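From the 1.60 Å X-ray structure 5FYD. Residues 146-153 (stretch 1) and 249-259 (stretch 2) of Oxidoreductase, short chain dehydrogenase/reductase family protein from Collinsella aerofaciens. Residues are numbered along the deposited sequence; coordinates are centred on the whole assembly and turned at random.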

# COMPACT_ATOMS: atom_id res chain seq x y z
N GLY A 146 -10.84 7.03 -12.84
CA GLY A 146 -12.16 7.35 -13.36
C GLY A 146 -12.19 7.86 -14.80
O GLY A 146 -13.24 7.87 -15.44
N ILE A 147 -11.04 8.31 -15.29
CA ILE A 147 -10.85 8.73 -16.65
C ILE A 147 -10.23 7.63 -17.52
O ILE A 147 -10.69 7.40 -18.64
CB ILE A 147 -9.96 10.00 -16.70
CG1 ILE A 147 -10.59 11.11 -15.86
CG2 ILE A 147 -9.70 10.43 -18.14
CD1 ILE A 147 -9.71 12.31 -15.63
N SER A 148 -9.19 6.97 -17.00
CA SER A 148 -8.45 5.97 -17.75
C SER A 148 -9.11 4.59 -17.77
O SER A 148 -8.81 3.77 -18.65
CB SER A 148 -7.06 5.82 -17.14
OG SER A 148 -7.13 5.24 -15.85
N SER A 149 -9.99 4.34 -16.80
CA SER A 149 -10.39 2.99 -16.38
C SER A 149 -9.25 2.28 -15.63
O SER A 149 -8.11 2.69 -15.68
CB SER A 149 -10.90 2.11 -17.55
OG SER A 149 -9.84 1.41 -18.19
N SER A 150 -9.56 1.16 -14.99
CA SER A 150 -8.58 0.50 -14.12
C SER A 150 -8.69 -1.03 -14.25
O SER A 150 -9.19 -1.70 -13.35
CB SER A 150 -8.75 0.95 -12.67
OG SER A 150 -10.10 0.83 -12.22
N PRO A 151 -8.23 -1.58 -15.40
CA PRO A 151 -8.12 -3.03 -15.56
C PRO A 151 -7.45 -3.69 -14.37
O PRO A 151 -6.51 -3.12 -13.80
CB PRO A 151 -7.24 -3.16 -16.82
CG PRO A 151 -7.55 -1.94 -17.62
CD PRO A 151 -7.70 -0.86 -16.59
N TRP A 152 -7.98 -4.85 -13.96
CA TRP A 152 -7.58 -5.62 -12.77
C TRP A 152 -7.97 -4.96 -11.43
O TRP A 152 -7.61 -5.43 -10.37
CB TRP A 152 -6.09 -6.04 -12.81
CG TRP A 152 -5.81 -7.23 -13.69
CD1 TRP A 152 -5.75 -8.54 -13.30
CD2 TRP A 152 -5.60 -7.24 -15.11
NE1 TRP A 152 -5.50 -9.35 -14.38
CE2 TRP A 152 -5.39 -8.58 -15.50
CE3 TRP A 152 -5.50 -6.23 -16.09
CZ2 TRP A 152 -5.12 -8.95 -16.83
CZ3 TRP A 152 -5.27 -6.60 -17.40
CH2 TRP A 152 -5.07 -7.96 -17.76
N ASN A 153 -8.75 -3.88 -11.50
CA ASN A 153 -9.31 -3.23 -10.33
C ASN A 153 -10.50 -2.38 -10.80
O ASN A 153 -10.61 -1.20 -10.47
CB ASN A 153 -8.25 -2.37 -9.62
CG ASN A 153 -8.56 -2.11 -8.15
OD1 ASN A 153 -9.70 -2.20 -7.71
ND2 ASN A 153 -7.52 -1.83 -7.38
N THR A 249 -6.27 6.77 -28.88
CA THR A 249 -7.62 6.25 -28.83
C THR A 249 -7.93 5.90 -27.38
O THR A 249 -7.03 5.77 -26.55
CB THR A 249 -7.77 4.97 -29.68
OG1 THR A 249 -6.92 3.95 -29.14
CG2 THR A 249 -7.42 5.26 -31.14
N GLU A 250 -9.21 5.72 -27.10
CA GLU A 250 -9.62 5.24 -25.79
C GLU A 250 -8.98 3.89 -25.48
O GLU A 250 -8.50 3.68 -24.37
CB GLU A 250 -11.15 5.15 -25.70
CG GLU A 250 -11.70 4.77 -24.34
CD GLU A 250 -11.63 5.85 -23.27
OE1 GLU A 250 -10.92 6.87 -23.46
OE2 GLU A 250 -12.31 5.68 -22.21
N ASP A 251 -8.99 2.99 -26.46
CA ASP A 251 -8.39 1.67 -26.28
C ASP A 251 -6.91 1.72 -25.88
O ASP A 251 -6.46 0.94 -25.04
CB ASP A 251 -8.56 0.84 -27.55
CG ASP A 251 -9.95 0.28 -27.71
OD1 ASP A 251 -10.89 0.64 -26.96
OD2 ASP A 251 -10.13 -0.56 -28.62
N GLU A 252 -6.15 2.64 -26.49
CA GLU A 252 -4.74 2.77 -26.14
C GLU A 252 -4.54 3.12 -24.68
O GLU A 252 -3.63 2.63 -24.03
CB GLU A 252 -4.06 3.84 -26.99
CG GLU A 252 -3.73 3.44 -28.42
CD GLU A 252 -3.12 4.64 -29.11
OE1 GLU A 252 -1.92 4.89 -28.90
OE2 GLU A 252 -3.84 5.41 -29.72
N TYR A 253 -5.40 3.99 -24.17
CA TYR A 253 -5.33 4.46 -22.79
C TYR A 253 -5.68 3.31 -21.83
O TYR A 253 -4.97 3.07 -20.85
CB TYR A 253 -6.29 5.63 -22.60
CG TYR A 253 -6.06 6.53 -21.40
CD1 TYR A 253 -4.99 6.36 -20.51
CD2 TYR A 253 -6.93 7.57 -21.18
CE1 TYR A 253 -4.82 7.23 -19.44
CE2 TYR A 253 -6.77 8.43 -20.11
CZ TYR A 253 -5.72 8.27 -19.26
OH TYR A 253 -5.59 9.18 -18.22
N ILE A 254 -6.74 2.58 -22.15
CA ILE A 254 -7.15 1.42 -21.35
C ILE A 254 -6.02 0.39 -21.32
O ILE A 254 -5.64 -0.12 -20.26
CB ILE A 254 -8.42 0.76 -21.94
CG1 ILE A 254 -9.60 1.73 -21.84
CG2 ILE A 254 -8.74 -0.57 -21.24
CD1 ILE A 254 -10.75 1.35 -22.77
N ARG A 255 -5.52 0.07 -22.51
CA ARG A 255 -4.49 -0.96 -22.66
C ARG A 255 -3.22 -0.60 -21.93
O ARG A 255 -2.59 -1.46 -21.38
CB ARG A 255 -4.20 -1.24 -24.14
CG ARG A 255 -5.29 -2.10 -24.78
CD ARG A 255 -4.96 -2.51 -26.21
NE ARG A 255 -6.10 -3.22 -26.79
CZ ARG A 255 -6.75 -2.90 -27.91
NH1 ARG A 255 -6.40 -1.88 -28.68
NH2 ARG A 255 -7.79 -3.65 -28.27
N TYR A 256 -2.88 0.69 -21.93
CA TYR A 256 -1.73 1.19 -21.18
C TYR A 256 -1.90 0.91 -19.70
O TYR A 256 -1.00 0.37 -19.06
CB TYR A 256 -1.55 2.67 -21.44
CG TYR A 256 -0.32 3.25 -20.84
CD1 TYR A 256 0.92 3.01 -21.43
CD2 TYR A 256 -0.37 4.09 -19.73
CE1 TYR A 256 2.08 3.57 -20.91
CE2 TYR A 256 0.79 4.66 -19.21
CZ TYR A 256 2.00 4.39 -19.81
OH TYR A 256 3.16 4.93 -19.32
N MET A 257 -3.08 1.22 -19.17
CA MET A 257 -3.40 0.91 -17.78
C MET A 257 -3.31 -0.57 -17.46
O MET A 257 -2.87 -0.93 -16.38
CB MET A 257 -4.78 1.43 -17.40
CG MET A 257 -4.94 2.94 -17.47
SD MET A 257 -3.76 3.85 -16.45
CE MET A 257 -4.17 3.26 -14.82
N GLY A 258 -3.74 -1.42 -18.38
CA GLY A 258 -3.73 -2.86 -18.17
C GLY A 258 -2.40 -3.53 -18.43
O GLY A 258 -2.21 -4.67 -18.03
N SER A 259 -1.48 -2.84 -19.11
CA SER A 259 -0.17 -3.39 -19.42
C SER A 259 0.64 -3.46 -18.13
O SER A 259 1.10 -4.53 -17.74
CB SER A 259 0.54 -2.53 -20.47
OG SER A 259 0.97 -1.32 -19.88
O HOH W 1 -10.57 8.51 -21.31

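The end of one helix and the loop that follows it (146-153) pack against a second helix (250-258) more than 100 residues further along the chain, burying 433 Å², both sides summed. No direct hydrogen bond crosses between them; van der Waals packing, one CH-pi contact and one bridging water make the join. G146 lies out of reach, and contact begins at I147. Its CB points sideways and the end of its side chain leads away, but the CG2 branch still meets the ring of Y253, with I147 CG2 4.1 Å from Y253 CE2. The carbonyl of I147 is served by water 1, which donates to I147 O at 2.9 Å and to E250 OE1 at 2.7 Å; the water thus links two acceptors that could not bond to each other, and the side chain of E250, at the start of its helix, extends forward along it to meet the water.

S148 is buried, its CB directed toward the second helix, and S148 CA is 5.9 Å from I254 CA. Its small side chain lets the Y253 ring come close: S148 CB sits over one ring face, 3.7 Å from the centroid of the Y253 ring and 3.5 Å from Y253 CZ. S148 OG also lies 3.6 Å from M257 CG, yet its polarity is satisfied within its own stretch, since it donates to S149 O at 2.7 Å.

At S149 the chain leaves helical geometry with positive phi. S149 OG donates to S148 O at 2.6 Å, so the two serines each bond the other's carbonyl, and the hydroxyl can rest against an apolar neighbour, S149 OG to I254 CG1 being 3.7 Å. M257, with all three chi angles in m, brings M257 CG to 3.6 Å from S149 O.

S150, its CB directed away, opens a type II turn, closed by N153 N to S150 O at 2.9 Å; S150 OG adds a bond to N153 O at 2.7 Å. The turn presents P151 to the helix. Its compact ring touches I254 and M257, with P151 CG 4.0 Å from I254 CG2 and P151 CD 3.8 Å from M257 CB. P151 CB lies 3.8 Å from G258 CA, and P151 CA is 5.1 Å from G258 CA. Glycine suits this spot: an ideal CB on G258 would fall 3.3 Å from P151 CB, a tight fit. W152, largely exposed, swings its ring end nearer, placing W152 CZ3 3.7 Å from G258 O.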